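Local coordinates for disulfide isomerase DsbG N-terminal domain-containing protein (Helicobacter pylori, PDB 3TDG) that probably acts as a periplasmic thiol-disulfide oxidoreductase of the DsbG type, pairing a dimerising N-terminal domain with a thioredoxin-fold domain, at residues 32-37 / 82-87; 62-67 / 77-82; 149-154 / 176-181; 191-196 / 226-231; 195-200 / 220-225. All coordinates share one frame; numbering follows the deposited sequence.

How the contacts relate
Contacts 1 and 2 lie in the N-terminal domain, where both reach the same antiparallel sheet. They share Asp-82 and touch the second subunit. Contact 2 is buried and held by backbone ladder bonds. Contact 1 is half open, with amide groups and a water at its outer end. Contacts 3, 4 and 5 belong to the thioredoxin-fold part. Contact 3 is its buried parallel strand pair. Contacts 4 and 5 both use helix 188-206, and their centres are about 6 Å apart. In contact 4 a lysine bonds a loop carbonyl; in contact 5 one makes a salt bridge between helices. Contacts 3 and 5 meet where Met-180 touches Tyr-222. Contacts 1 and 4 have centres about 62 Å apart.

Contact 1: 32-37 / 82-87; sequences QDNLVS and DGNLII
Leu-35 and Gly-83 meet in the tight part of this contact. Helix 33-43 comes down here on the turn that leads into strand 85-88. Leu-35 CA lies 3.3 Å from Gly-83 O and makes a CA-H...O contact. Gly-83 has a positive phi of 74° and presents bare backbone to the first turn of the helix. Next to it, Ile-86 points toward the helix. Its CD1 comes to 4.0 Å from Leu-35 CB, and the pair is buried. Leu-35 also packs on Val-79, while Ile-86 goes on to touch Val-38 and Ile-39.

The other side of the contact is polar and more open. Asn-34 has CG anti to its backbone N (chi1 -162°), beside the carbonyl carbon. Its ND2 donates to Asp-82 O at 2.8 Å, in a bent bond. The same ND2 faces Asn-84 OD1, but the modelled separation is too short for its exact length to be trusted. The two side chains cross at about a right angle, and their amide planes are 90° apart. One water joins the two amides. It donates to Asn-34 OD1 at 3.1 Å and to Asn-84 OD1 at 2.8 Å.

Asp-82 shapes the turn from within. Its OD2 accepts from Asn-84 N at 3.1 Å, which makes an Asx turn, and it also bonds Ser-80 OG. Its OD1 takes Asn-84 ND2 at 3.0 Å. Asn-84 is thus fixed through both backbone and side chain. The chemistry implies a turn held to the helix start by the Asn-34 bond to Asp-82 O and a shared water on the polar side, and by apolar packing inside, beside the subunit interface.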
# COMPACT_ATOMS: atom_id res chain seq x y z
N GLN A 32 -18.77 -0.82 30.08
CA GLN A 32 -20.10 -0.74 29.49
C GLN A 32 -20.49 -1.99 28.74
O GLN A 32 -19.98 -2.28 27.68
CB GLN A 32 -20.20 0.44 28.56
CG GLN A 32 -21.57 0.77 28.13
CD GLN A 32 -22.13 1.96 28.87
OE1 GLN A 32 -21.77 3.10 28.59
NE2 GLN A 32 -23.00 1.70 29.83
N ASP A 33 -21.43 -2.72 29.28
CA ASP A 33 -21.87 -3.92 28.64
C ASP A 33 -22.58 -3.61 27.37
O ASP A 33 -22.55 -4.40 26.45
CB ASP A 33 -22.77 -4.70 29.57
CG ASP A 33 -22.05 -5.17 30.79
OD1 ASP A 33 -21.00 -5.82 30.64
OD2 ASP A 33 -22.52 -4.88 31.91
N ASN A 34 -23.24 -2.48 27.29
CA ASN A 34 -24.00 -2.23 26.10
C ASN A 34 -23.15 -2.07 24.85
O ASN A 34 -23.49 -2.58 23.81
CB ASN A 34 -24.93 -1.07 26.25
CG ASN A 34 -25.99 -1.07 25.22
OD1 ASN A 34 -26.65 -2.07 25.01
ND2 ASN A 34 -26.16 0.03 24.55
N LEU A 35 -22.06 -1.34 24.95
CA LEU A 35 -21.22 -1.15 23.80
C LEU A 35 -20.62 -2.46 23.36
O LEU A 35 -20.61 -2.76 22.21
CB LEU A 35 -20.16 -0.08 24.05
CG LEU A 35 -18.76 -0.42 24.50
CD1 LEU A 35 -17.94 -0.88 23.39
CD2 LEU A 35 -18.14 0.78 25.09
N VAL A 36 -20.14 -3.23 24.31
CA VAL A 36 -19.58 -4.53 24.03
C VAL A 36 -20.59 -5.40 23.32
O VAL A 36 -20.28 -6.10 22.42
CB VAL A 36 -19.13 -5.24 25.31
CG1 VAL A 36 -18.73 -6.62 25.02
CG2 VAL A 36 -18.00 -4.54 25.93
N SER A 37 -21.82 -5.32 23.74
CA SER A 37 -22.83 -6.15 23.19
C SER A 37 -23.27 -5.67 21.82
O SER A 37 -23.53 -6.45 20.95
CB SER A 37 -23.97 -6.27 24.18
OG SER A 37 -25.20 -6.13 23.55
N ASP A 82 -25.17 5.82 26.61
CA ASP A 82 -25.85 4.53 26.73
C ASP A 82 -25.11 3.38 26.02
O ASP A 82 -25.53 2.23 26.09
CB ASP A 82 -27.31 4.65 26.25
CG ASP A 82 -27.42 5.07 24.80
OD1 ASP A 82 -28.57 5.21 24.33
OD2 ASP A 82 -26.38 5.23 24.11
N GLY A 83 -23.99 3.68 25.36
CA GLY A 83 -23.19 2.67 24.65
C GLY A 83 -23.81 2.17 23.36
O GLY A 83 -23.36 1.15 22.81
N ASN A 84 -24.81 2.88 22.85
CA ASN A 84 -25.56 2.48 21.67
C ASN A 84 -25.07 3.05 20.34
O ASN A 84 -25.54 2.64 19.29
CB ASN A 84 -27.04 2.80 21.84
CG ASN A 84 -27.75 1.79 22.73
OD1 ASN A 84 -27.51 0.58 22.63
ND2 ASN A 84 -28.60 2.28 23.61
N LEU A 85 -24.16 4.02 20.40
CA LEU A 85 -23.56 4.61 19.21
C LEU A 85 -22.04 4.60 19.38
O LEU A 85 -21.50 5.01 20.40
CB LEU A 85 -24.09 6.03 18.96
CG LEU A 85 -23.45 6.88 17.85
CD1 LEU A 85 -23.68 6.30 16.45
CD2 LEU A 85 -23.96 8.31 17.94
N ILE A 86 -21.35 4.08 18.37
CA ILE A 86 -19.93 3.81 18.47
C ILE A 86 -19.32 4.25 17.15
O ILE A 86 -19.71 3.76 16.08
CB ILE A 86 -19.68 2.29 18.71
CG1 ILE A 86 -20.16 1.88 20.11
CG2 ILE A 86 -18.21 1.94 18.54
CD1 ILE A 86 -20.82 0.52 20.20
N ILE A 87 -18.38 5.18 17.23
CA ILE A 87 -17.72 5.74 16.05
C ILE A 87 -16.22 5.58 16.23
O ILE A 87 -15.67 5.98 17.26
CB ILE A 87 -18.08 7.23 15.86
CG1 ILE A 87 -19.60 7.38 15.73
CG2 ILE A 87 -17.40 7.81 14.60
CD1 ILE A 87 -20.13 8.76 16.09
O HOH W 1 -28.74 -1.95 22.75

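Contact 2: 62-67 / 77-82; sequences KMVVIE and LVVSKD
Ile-66 and Leu-77 cross at about a right angle at one end of this antiparallel pair. Leu-77 CD1 is 3.8 Å from Ile-66 CG2 and equally close to Ile-66 CG1, so one methyl straddles two branches. Ile-66 holds CG1 between its backbone N and carbonyl carbon (chi1 63°), the crowded position, which sets CG1 beside CG2 against that methyl.

Val-64 and Val-79 cross obliquely on the same face. They touch through CG2 of each, 3.8 Å apart. They are diagonal neighbours, because Val-64 pairs with Leu-77 and Lys-62 pairs with Val-79. Leu-35 of helix 33-43 packs on Val-79 here. Met-63 and Val-78 form the non-hydrogen-bonded pair and point to the other face. There helix 98-129 covers Met-63 through Leu-103 and Thr-107, while Val-78 meets Ile-87 of the second subunit.

The backbone carries the polar part. Lys-62 N donates to Val-79 O at 2.8 Å, nearly straight, and Val-79 N returns the bond to Lys-62 O. Val-64 N and Leu-77 N make the matching pair of bonds. The chemistry implies a hairpin with its backbone polar groups paired and both faces mainly apolar, Lys-62 being the exception at the end of its strand.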
# COMPACT_ATOMS: atom_id res chain seq x y z
N LYS A 62 -18.17 9.96 25.01
CA LYS A 62 -16.92 9.63 25.71
C LYS A 62 -15.89 8.99 24.76
O LYS A 62 -16.25 8.41 23.74
CB LYS A 62 -17.19 8.67 26.88
CG LYS A 62 -18.35 9.08 27.80
CD LYS A 62 -18.25 8.38 29.15
CE LYS A 62 -17.34 9.15 30.10
NZ LYS A 62 -18.01 10.39 30.60
N MET A 63 -14.62 9.11 25.12
CA MET A 63 -13.53 8.47 24.40
C MET A 63 -13.27 7.11 25.03
O MET A 63 -13.01 7.01 26.23
CB MET A 63 -12.28 9.34 24.45
CG MET A 63 -11.29 9.10 23.32
SD MET A 63 -10.19 7.72 23.65
CE MET A 63 -9.19 8.38 24.99
N VAL A 64 -13.36 6.05 24.21
CA VAL A 64 -13.13 4.68 24.66
C VAL A 64 -12.10 3.98 23.77
O VAL A 64 -12.18 4.05 22.53
CB VAL A 64 -14.45 3.85 24.65
CG1 VAL A 64 -14.24 2.45 25.21
CG2 VAL A 64 -15.55 4.56 25.46
N VAL A 65 -11.12 3.34 24.40
CA VAL A 65 -10.20 2.45 23.69
C VAL A 65 -10.54 1.01 24.06
O VAL A 65 -10.78 0.70 25.24
CB VAL A 65 -8.72 2.79 23.99
CG1 VAL A 65 -7.76 1.84 23.23
CG2 VAL A 65 -8.44 4.24 23.60
N ILE A 66 -10.59 0.15 23.04
CA ILE A 66 -10.93 -1.26 23.20
C ILE A 66 -9.81 -2.11 22.61
O ILE A 66 -9.00 -1.61 21.84
CB ILE A 66 -12.31 -1.63 22.55
CG1 ILE A 66 -12.33 -1.41 21.03
CG2 ILE A 66 -13.48 -0.90 23.25
CD1 ILE A 66 -11.69 -2.59 20.22
N GLU A 67 -9.77 -3.39 23.00
CA GLU A 67 -8.85 -4.35 22.42
C GLU A 67 -9.63 -5.32 21.56
O GLU A 67 -10.60 -5.91 22.02
CB GLU A 67 -8.15 -5.13 23.53
CG GLU A 67 -7.11 -6.12 23.00
CD GLU A 67 -6.70 -7.12 24.07
OE1 GLU A 67 -7.58 -7.85 24.58
OE2 GLU A 67 -5.50 -7.16 24.40
N LEU A 77 -12.28 4.84 20.05
CA LEU A 77 -13.68 5.08 19.69
C LEU A 77 -14.24 6.31 20.39
O LEU A 77 -13.79 6.69 21.49
CB LEU A 77 -14.53 3.88 20.14
CG LEU A 77 -14.04 2.45 19.86
CD1 LEU A 77 -14.88 1.42 20.64
CD2 LEU A 77 -14.07 2.18 18.36
N VAL A 78 -15.26 6.90 19.79
CA VAL A 78 -16.16 7.80 20.51
C VAL A 78 -17.47 7.04 20.70
O VAL A 78 -18.01 6.46 19.75
CB VAL A 78 -16.32 9.18 19.78
CG1 VAL A 78 -17.43 10.01 20.40
CG2 VAL A 78 -15.01 9.96 19.86
N VAL A 79 -17.96 7.01 21.94
CA VAL A 79 -19.12 6.21 22.31
C VAL A 79 -20.14 7.06 23.09
O VAL A 79 -19.76 7.84 23.97
CB VAL A 79 -18.68 4.97 23.15
CG1 VAL A 79 -19.87 4.15 23.61
CG2 VAL A 79 -17.71 4.07 22.36
N SER A 80 -21.42 6.91 22.76
CA SER A 80 -22.48 7.58 23.52
C SER A 80 -22.58 7.05 24.96
O SER A 80 -22.05 5.98 25.28
CB SER A 80 -23.83 7.49 22.81
OG SER A 80 -24.24 6.14 22.66
N LYS A 81 -23.26 7.82 25.82
CA LYS A 81 -23.50 7.47 27.23
C LYS A 81 -24.15 6.11 27.42
O LYS A 81 -23.75 5.33 28.29
CB LYS A 81 -24.39 8.53 27.89
CG LYS A 81 -23.64 9.68 28.53
CD LYS A 81 -24.58 10.51 29.41
CE LYS A 81 -23.83 11.54 30.25
NZ LYS A 81 -23.06 10.91 31.38
N ASP A 82 -25.17 5.82 26.61
CA ASP A 82 -25.85 4.53 26.73
C ASP A 82 -25.11 3.38 26.02
O ASP A 82 -25.53 2.23 26.09
CB ASP A 82 -27.31 4.65 26.25
CG ASP A 82 -27.42 5.07 24.80
OD1 ASP A 82 -28.57 5.21 24.33
OD2 ASP A 82 -26.38 5.23 24.11

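Contact 3: 149-154 / 176-181; sequences KILYIV and NTVRMV
Tyr-152 and Arg-179 fit against each other on one face of this parallel strand pair. Arg-179 CB sits over the face of the tyrosine ring, 4.1 Å from its centroid, as a CH-pi contact. The arginine chain is extended from CG to NE and lies at a slant to the tyrosine. Its CD lies over the same face, near the hydroxyl end, 3.5 Å from Tyr-152 CZ. The guanidinium then turns steeply to the ring, the planes 79° apart. NH1 donates to Tyr-152 OH at 3.0 Å, in the guanidinium plane. Ile-150 CD1 fills the spot over one guanidinium face, offset toward the rim and 3.6 Å from Arg-179 NH2. NE pairs with Glu-138. Val-181 CG2 meets the ring at its edge, 4.0 Å from Tyr-152 CD1, and Phe-128 stacks on the ring.

The strands are the two parallel neighbours of a beta-alpha-beta crossover. The connection between them holds a CxxC sequence at a helix start, probably the redox site of this thioredoxin fold. Alternating bonds, such as Leu-151 N to Thr-177 O at 2.9 Å, hold the register.

On the opposite face Val-178 is flanked by two residues of strand 150-155. Ile-153 CD1 fits against Val-178 CG1, 3.7 Å away. Leu-151 lies side by side with Val-178, its CD2 next to CG2. Helix 169-175 covers Val-178 through Leu-169, His-172 and Leu-173. Met-180 reaches out to Leu-218 and Tyr-222 of helix 211-222.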
# COMPACT_ATOMS: atom_id res chain seq x y z
N LYS A 149 10.00 -22.00 28.44
CA LYS A 149 10.40 -20.64 28.05
C LYS A 149 11.23 -20.70 26.76
O LYS A 149 12.38 -21.14 26.77
CB LYS A 149 11.14 -19.94 29.20
CG LYS A 149 10.29 -19.78 30.48
CD LYS A 149 11.08 -19.05 31.58
CE LYS A 149 10.71 -19.57 32.98
NZ LYS A 149 11.67 -19.11 34.05
N ILE A 150 10.62 -20.29 25.65
CA ILE A 150 11.20 -20.50 24.32
C ILE A 150 11.99 -19.29 23.82
O ILE A 150 11.44 -18.20 23.67
CB ILE A 150 10.12 -20.89 23.28
CG1 ILE A 150 9.37 -22.16 23.70
CG2 ILE A 150 10.73 -21.06 21.88
CD1 ILE A 150 10.16 -23.46 23.57
N LEU A 151 13.28 -19.51 23.56
CA LEU A 151 14.15 -18.50 22.94
C LEU A 151 14.60 -18.92 21.54
O LEU A 151 15.35 -19.88 21.39
CB LEU A 151 15.37 -18.23 23.82
CG LEU A 151 16.48 -17.30 23.33
CD1 LEU A 151 15.95 -15.91 23.01
CD2 LEU A 151 17.55 -17.24 24.40
N TYR A 152 14.14 -18.20 20.53
CA TYR A 152 14.62 -18.40 19.17
C TYR A 152 15.90 -17.60 18.95
O TYR A 152 15.98 -16.42 19.30
CB TYR A 152 13.57 -17.93 18.18
CG TYR A 152 12.54 -18.97 17.83
CD1 TYR A 152 12.82 -19.96 16.87
CD2 TYR A 152 11.29 -18.99 18.46
CE1 TYR A 152 11.87 -20.92 16.53
CE2 TYR A 152 10.33 -19.95 18.14
CZ TYR A 152 10.63 -20.91 17.17
OH TYR A 152 9.69 -21.88 16.84
N ILE A 153 16.91 -18.25 18.36
CA ILE A 153 18.15 -17.59 17.98
C ILE A 153 18.44 -17.81 16.49
O ILE A 153 18.77 -18.92 16.08
CB ILE A 153 19.33 -18.11 18.84
CG1 ILE A 153 19.01 -17.94 20.33
CG2 ILE A 153 20.66 -17.38 18.45
CD1 ILE A 153 20.09 -18.37 21.25
N VAL A 154 18.31 -16.77 15.68
CA VAL A 154 18.65 -16.86 14.26
C VAL A 154 20.14 -16.53 14.15
O VAL A 154 20.59 -15.50 14.65
CB VAL A 154 17.79 -15.94 13.39
CG1 VAL A 154 18.15 -16.09 11.89
CG2 VAL A 154 16.29 -16.23 13.62
N ASN A 176 16.29 -20.81 29.51
CA ASN A 176 15.33 -21.07 28.42
C ASN A 176 15.55 -22.39 27.70
O ASN A 176 16.61 -22.98 27.79
CB ASN A 176 15.40 -19.98 27.34
CG ASN A 176 14.95 -18.63 27.83
OD1 ASN A 176 13.81 -18.22 27.61
ND2 ASN A 176 15.86 -17.90 28.45
N THR A 177 14.53 -22.83 26.97
CA THR A 177 14.75 -23.79 25.90
C THR A 177 15.04 -22.97 24.66
O THR A 177 14.27 -22.08 24.31
CB THR A 177 13.55 -24.74 25.70
OG1 THR A 177 13.60 -25.76 26.70
CG2 THR A 177 13.60 -25.42 24.32
N VAL A 178 16.17 -23.26 24.04
CA VAL A 178 16.63 -22.54 22.85
C VAL A 178 16.29 -23.30 21.57
O VAL A 178 16.57 -24.49 21.45
CB VAL A 178 18.15 -22.28 22.93
CG1 VAL A 178 18.72 -21.82 21.56
CG2 VAL A 178 18.44 -21.27 24.03
N ARG A 179 15.65 -22.59 20.63
CA ARG A 179 15.51 -23.07 19.26
C ARG A 179 16.45 -22.29 18.35
O ARG A 179 16.15 -21.18 17.89
CB ARG A 179 14.07 -22.95 18.77
CG ARG A 179 13.09 -23.80 19.58
CD ARG A 179 11.69 -23.71 19.06
NE ARG A 179 10.81 -24.54 19.89
CZ ARG A 179 9.49 -24.42 19.95
NH1 ARG A 179 8.87 -23.50 19.24
NH2 ARG A 179 8.80 -25.24 20.74
N MET A 180 17.61 -22.89 18.08
CA MET A 180 18.59 -22.27 17.23
C MET A 180 18.28 -22.53 15.74
O MET A 180 18.18 -23.67 15.30
CB MET A 180 19.98 -22.78 17.60
CG MET A 180 21.10 -21.94 17.03
SD MET A 180 22.59 -22.18 17.99
CE MET A 180 23.80 -21.59 16.81
N VAL A 181 18.13 -21.45 14.98
CA VAL A 181 17.82 -21.52 13.56
C VAL A 181 19.07 -21.09 12.79
O VAL A 181 19.41 -19.90 12.76
CB VAL A 181 16.63 -20.59 13.21
CG1 VAL A 181 16.31 -20.62 11.71
CG2 VAL A 181 15.38 -20.99 14.04

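Contact 4: 191-196 / 226-231; sequences AKKAAL and YDINAQ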
# COMPACT_ATOMS: atom_id res chain seq x y z
N ALA A 191 25.72 -20.96 3.83
CA ALA A 191 24.76 -21.93 3.33
C ALA A 191 25.30 -23.37 3.45
O ALA A 191 24.61 -24.28 3.93
CB ALA A 191 24.36 -21.59 1.88
N LYS A 192 26.55 -23.55 3.05
CA LYS A 192 27.20 -24.85 3.12
C LYS A 192 27.34 -25.35 4.54
O LYS A 192 27.05 -26.51 4.83
CB LYS A 192 28.57 -24.76 2.43
CG LYS A 192 29.31 -26.05 2.35
CD LYS A 192 30.34 -26.02 1.20
CE LYS A 192 31.45 -27.04 1.44
NZ LYS A 192 30.93 -28.37 1.95
N LYS A 193 27.79 -24.50 5.45
CA LYS A 193 27.85 -24.88 6.84
C LYS A 193 26.46 -25.16 7.42
O LYS A 193 26.27 -26.12 8.14
CB LYS A 193 28.60 -23.82 7.66
CG LYS A 193 30.13 -23.89 7.49
CD LYS A 193 30.86 -23.19 8.63
CE LYS A 193 32.41 -23.29 8.46
NZ LYS A 193 33.10 -22.69 9.64
N ALA A 194 25.49 -24.30 7.12
CA ALA A 194 24.10 -24.55 7.56
C ALA A 194 23.60 -25.93 7.08
O ALA A 194 23.00 -26.67 7.84
CB ALA A 194 23.16 -23.42 7.07
N ALA A 195 23.90 -26.26 5.81
CA ALA A 195 23.55 -27.59 5.24
C ALA A 195 24.16 -28.76 5.99
O ALA A 195 23.48 -29.74 6.30
CB ALA A 195 23.93 -27.65 3.73
N LEU A 196 25.45 -28.65 6.31
CA LEU A 196 26.17 -29.68 7.05
C LEU A 196 25.61 -29.81 8.45
O LEU A 196 25.51 -30.92 8.99
CB LEU A 196 27.68 -29.31 7.13
CG LEU A 196 28.49 -29.28 5.81
CD1 LEU A 196 29.90 -28.64 5.99
CD2 LEU A 196 28.63 -30.68 5.21
N TYR A 226 37.32 -24.72 11.01
CA TYR A 226 36.61 -25.82 10.36
C TYR A 226 36.74 -25.74 8.84
O TYR A 226 36.21 -24.82 8.20
CB TYR A 226 35.13 -25.89 10.78
CG TYR A 226 34.42 -27.12 10.26
CD1 TYR A 226 34.50 -28.33 10.95
CD2 TYR A 226 33.68 -27.08 9.08
CE1 TYR A 226 33.86 -29.47 10.48
CE2 TYR A 226 33.03 -28.22 8.60
CZ TYR A 226 33.12 -29.40 9.31
OH TYR A 226 32.49 -30.53 8.85
N ASP A 227 37.44 -26.71 8.28
CA ASP A 227 37.73 -26.75 6.85
C ASP A 227 36.48 -27.10 6.06
O ASP A 227 36.17 -28.26 5.79
CB ASP A 227 38.85 -27.76 6.56
CG ASP A 227 39.52 -27.51 5.22
OD1 ASP A 227 38.94 -26.78 4.38
OD2 ASP A 227 40.64 -28.04 5.02
N ILE A 228 35.77 -26.05 5.66
CA ILE A 228 34.50 -26.18 4.99
C ILE A 228 34.60 -26.86 3.61
O ILE A 228 33.78 -27.71 3.26
CB ILE A 228 33.74 -24.81 4.98
CG1 ILE A 228 32.35 -24.94 4.36
CG2 ILE A 228 34.61 -23.68 4.38
CD1 ILE A 228 31.50 -25.97 5.08
N ASN A 229 35.63 -26.52 2.84
CA ASN A 229 35.82 -27.13 1.52
C ASN A 229 36.25 -28.60 1.55
O ASN A 229 36.07 -29.31 0.57
CB ASN A 229 36.78 -26.28 0.68
CG ASN A 229 36.30 -24.86 0.53
OD1 ASN A 229 37.05 -23.91 0.74
ND2 ASN A 229 35.02 -24.70 0.20
N ALA A 230 36.77 -29.04 2.69
CA ALA A 230 37.15 -30.44 2.91
C ALA A 230 35.95 -31.35 3.16
O ALA A 230 36.12 -32.54 3.43
CB ALA A 230 38.14 -30.54 4.07
N GLN A 231 34.75 -30.79 3.08
CA GLN A 231 33.52 -31.56 3.31
C GLN A 231 32.71 -31.63 2.03
O GLN A 231 32.66 -30.67 1.26
CB GLN A 231 32.67 -30.92 4.42
CG GLN A 231 33.46 -30.29 5.57
CD GLN A 231 34.26 -31.32 6.36
OE1 GLN A 231 33.84 -32.46 6.53
NE2 GLN A 231 35.43 -30.90 6.85
O HOH W 2 35.49 -22.18 8.25
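Ile-228 pushes its side chain into a group of three side chains from helix 188-206. The apolar contacts come first. Ile-228 CG1 is anti to the backbone N (chi1 -177°), and CD1 beyond it reaches Lys-192, Lys-193 and Leu-196 together. Lys-192 and Ile-228 reach toward each other tip to tip. CD1 lies 3.5 Å from Lys-192 CG and equally near Lys-193 CG, so the lysine stems act as hydrocarbon. The modelled approach to Leu-196 CD1 is shorter than normal packing, and its exact length is doubtful. Leu-196 CD1 also comes to the edge of the Tyr-226 ring, near its plane, 4.1 Å from CE2. It sits 3.9 Å from Gln-231 CB as well, and those two side chains cross at about a right angle.

Hydrogen bonds form the second group. The Lys-192 chain bends at its last torsion (chi4 42°), which sets NZ. This NZ donates to Gln-231 O at 3.0 Å from well above the carbonyl plane. Within the loop, Gln-231 NE2 donates to Asp-227 O at 2.9 Å and ties the turn together.

Water makes the third link. Lys-193 runs extended past Tyr-226 in the opposite direction. Its NZ donates to a water at 2.8 Å, and that water donates to Tyr-226 O at 2.7 Å. The same NZ bonds Ile-221 O.

The loop 226-231 follows helix 211-222 and leads to helix 235-249. It lies against the first half of helix 188-206, with Pro-234 touching Leu-196 and with Pro-157 and Met-158 beside Lys-193.

Contact 5: 195-200 / 220-225; sequences ALIQEE and KIYSTQ
The ring of Tyr-222 takes Ile-197 at its edge. Ile-197 CD1 lies near the ring plane, 3.7 Å from Tyr-222 CE2, and the two side chains cross at about a right angle. The hydroxyl end of the ring bonds Ser-155. The other flat group is the carboxylate of Glu-200. Ile-221 CD1 lies beside it, close to its plane, 4.1 Å from Glu-200 OE1. Lys-220 NZ meets the same OE1 from above the carboxylate plane, 41° out of it, at 2.7 Å. This is a salt bridge. The Glu-200 and Lys-220 side chains also cross at about a right angle. Lys-220 is bent at chi3 (82°), which turns CE toward the glutamate. The lysine is exposed and the glutamate only partly so. The bridge therefore closes the outer side of the contact.

Beneath it the two isoleucines do the packing. Ile-197 and Ile-221 slide past each other in opposite directions. Ile-197 CG1 is 3.7 Å from Ile-221 CD1, and Ile-197 CD1 is 3.8 Å from Ile-221 CG2. Leu-196 adds its CB, 4.3 Å from Ile-221 CD1.

Helix 211-222 ends at Tyr-222, and Ser-223 begins an ST turn, its OG accepting from Gln-225 N. The contact joins the end of that helix to the middle of helix 188-206. Both rest on strand 177-182, where Ile-197 and Tyr-222 touch Val-182. The tyrosine lies against the CxxC sequence, the likely redox site of this thioredoxin fold, and helix 235-249 flanks helix 188-206 through Gln-198 and Glu-199.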
# COMPACT_ATOMS: atom_id res chain seq x y z
N ALA A 195 23.90 -26.26 5.81
CA ALA A 195 23.55 -27.59 5.24
C ALA A 195 24.16 -28.76 5.99
O ALA A 195 23.48 -29.74 6.30
CB ALA A 195 23.93 -27.65 3.73
N LEU A 196 25.45 -28.65 6.31
CA LEU A 196 26.17 -29.68 7.05
C LEU A 196 25.61 -29.81 8.45
O LEU A 196 25.51 -30.92 8.99
CB LEU A 196 27.68 -29.31 7.13
CG LEU A 196 28.49 -29.28 5.81
CD1 LEU A 196 29.90 -28.64 5.99
CD2 LEU A 196 28.63 -30.68 5.21
N ILE A 197 25.26 -28.68 9.05
CA ILE A 197 24.61 -28.71 10.35
C ILE A 197 23.26 -29.46 10.28
O ILE A 197 22.97 -30.26 11.17
CB ILE A 197 24.50 -27.28 11.00
CG1 ILE A 197 25.85 -26.87 11.63
CG2 ILE A 197 23.44 -27.25 12.13
CD1 ILE A 197 26.09 -25.36 11.74
N GLN A 198 22.46 -29.21 9.25
CA GLN A 198 21.17 -29.90 9.08
C GLN A 198 21.43 -31.41 8.95
O GLN A 198 20.76 -32.23 9.59
CB GLN A 198 20.43 -29.41 7.82
CG GLN A 198 19.73 -28.05 7.96
CD GLN A 198 18.73 -28.05 9.10
OE1 GLN A 198 17.87 -28.91 9.16
NE2 GLN A 198 18.89 -27.12 10.03
N GLU A 199 22.41 -31.78 8.12
CA GLU A 199 22.74 -33.20 7.90
C GLU A 199 23.21 -33.84 9.19
O GLU A 199 22.75 -34.91 9.55
CB GLU A 199 23.79 -33.34 6.80
CG GLU A 199 24.26 -34.77 6.52
CD GLU A 199 25.20 -34.80 5.31
OE1 GLU A 199 26.31 -34.25 5.40
OE2 GLU A 199 24.79 -35.34 4.26
N GLU A 200 24.11 -33.16 9.89
CA GLU A 200 24.68 -33.71 11.10
C GLU A 200 23.65 -33.80 12.24
O GLU A 200 23.69 -34.76 13.03
CB GLU A 200 25.93 -32.90 11.48
CG GLU A 200 26.64 -33.37 12.72
CD GLU A 200 28.01 -33.98 12.45
OE1 GLU A 200 28.94 -33.23 12.05
OE2 GLU A 200 28.16 -35.22 12.65
N LYS A 220 31.96 -27.36 16.70
CA LYS A 220 32.85 -27.95 15.69
C LYS A 220 32.70 -27.18 14.36
O LYS A 220 33.69 -26.72 13.79
CB LYS A 220 32.58 -29.46 15.52
CG LYS A 220 33.43 -30.16 14.43
CD LYS A 220 33.08 -31.66 14.25
CE LYS A 220 31.84 -31.85 13.36
NZ LYS A 220 31.38 -33.28 13.30
N ILE A 221 31.46 -27.02 13.89
CA ILE A 221 31.24 -26.44 12.54
C ILE A 221 31.33 -24.91 12.51
O ILE A 221 31.76 -24.33 11.49
CB ILE A 221 29.91 -26.98 11.88
CG1 ILE A 221 30.02 -28.49 11.62
CG2 ILE A 221 29.59 -26.24 10.58
CD1 ILE A 221 28.71 -29.21 11.35
N TYR A 222 30.95 -24.26 13.61
CA TYR A 222 31.05 -22.80 13.72
C TYR A 222 32.52 -22.32 13.79
O TYR A 222 32.84 -21.20 13.40
CB TYR A 222 30.27 -22.29 14.93
CG TYR A 222 28.84 -21.87 14.64
CD1 TYR A 222 28.43 -20.55 14.85
CD2 TYR A 222 27.89 -22.79 14.17
CE1 TYR A 222 27.12 -20.14 14.60
CE2 TYR A 222 26.56 -22.38 13.90
CZ TYR A 222 26.19 -21.06 14.13
OH TYR A 222 24.93 -20.62 13.87
N SER A 223 33.40 -23.19 14.28
CA SER A 223 34.82 -22.87 14.39
C SER A 223 35.34 -22.29 13.08
O SER A 223 35.12 -22.85 12.01
CB SER A 223 35.63 -24.12 14.77
OG SER A 223 37.01 -23.84 14.71
N THR A 224 36.02 -21.17 13.19
CA THR A 224 36.69 -20.54 12.06
C THR A 224 37.71 -21.46 11.36
O THR A 224 37.95 -21.32 10.17
CB THR A 224 37.39 -19.23 12.52
OG1 THR A 224 36.42 -18.38 13.14
CG2 THR A 224 38.00 -18.50 11.36
N GLN A 225 38.28 -22.41 12.10
CA GLN A 225 39.27 -23.34 11.53
C GLN A 225 38.64 -24.55 10.86
O GLN A 225 39.34 -25.33 10.21
CB GLN A 225 40.28 -23.77 12.59
CG GLN A 225 41.19 -22.63 13.08
CD GLN A 225 40.45 -21.63 13.96
OE1 GLN A 225 39.67 -22.01 14.84
NE2 GLN A 225 40.70 -20.34 13.74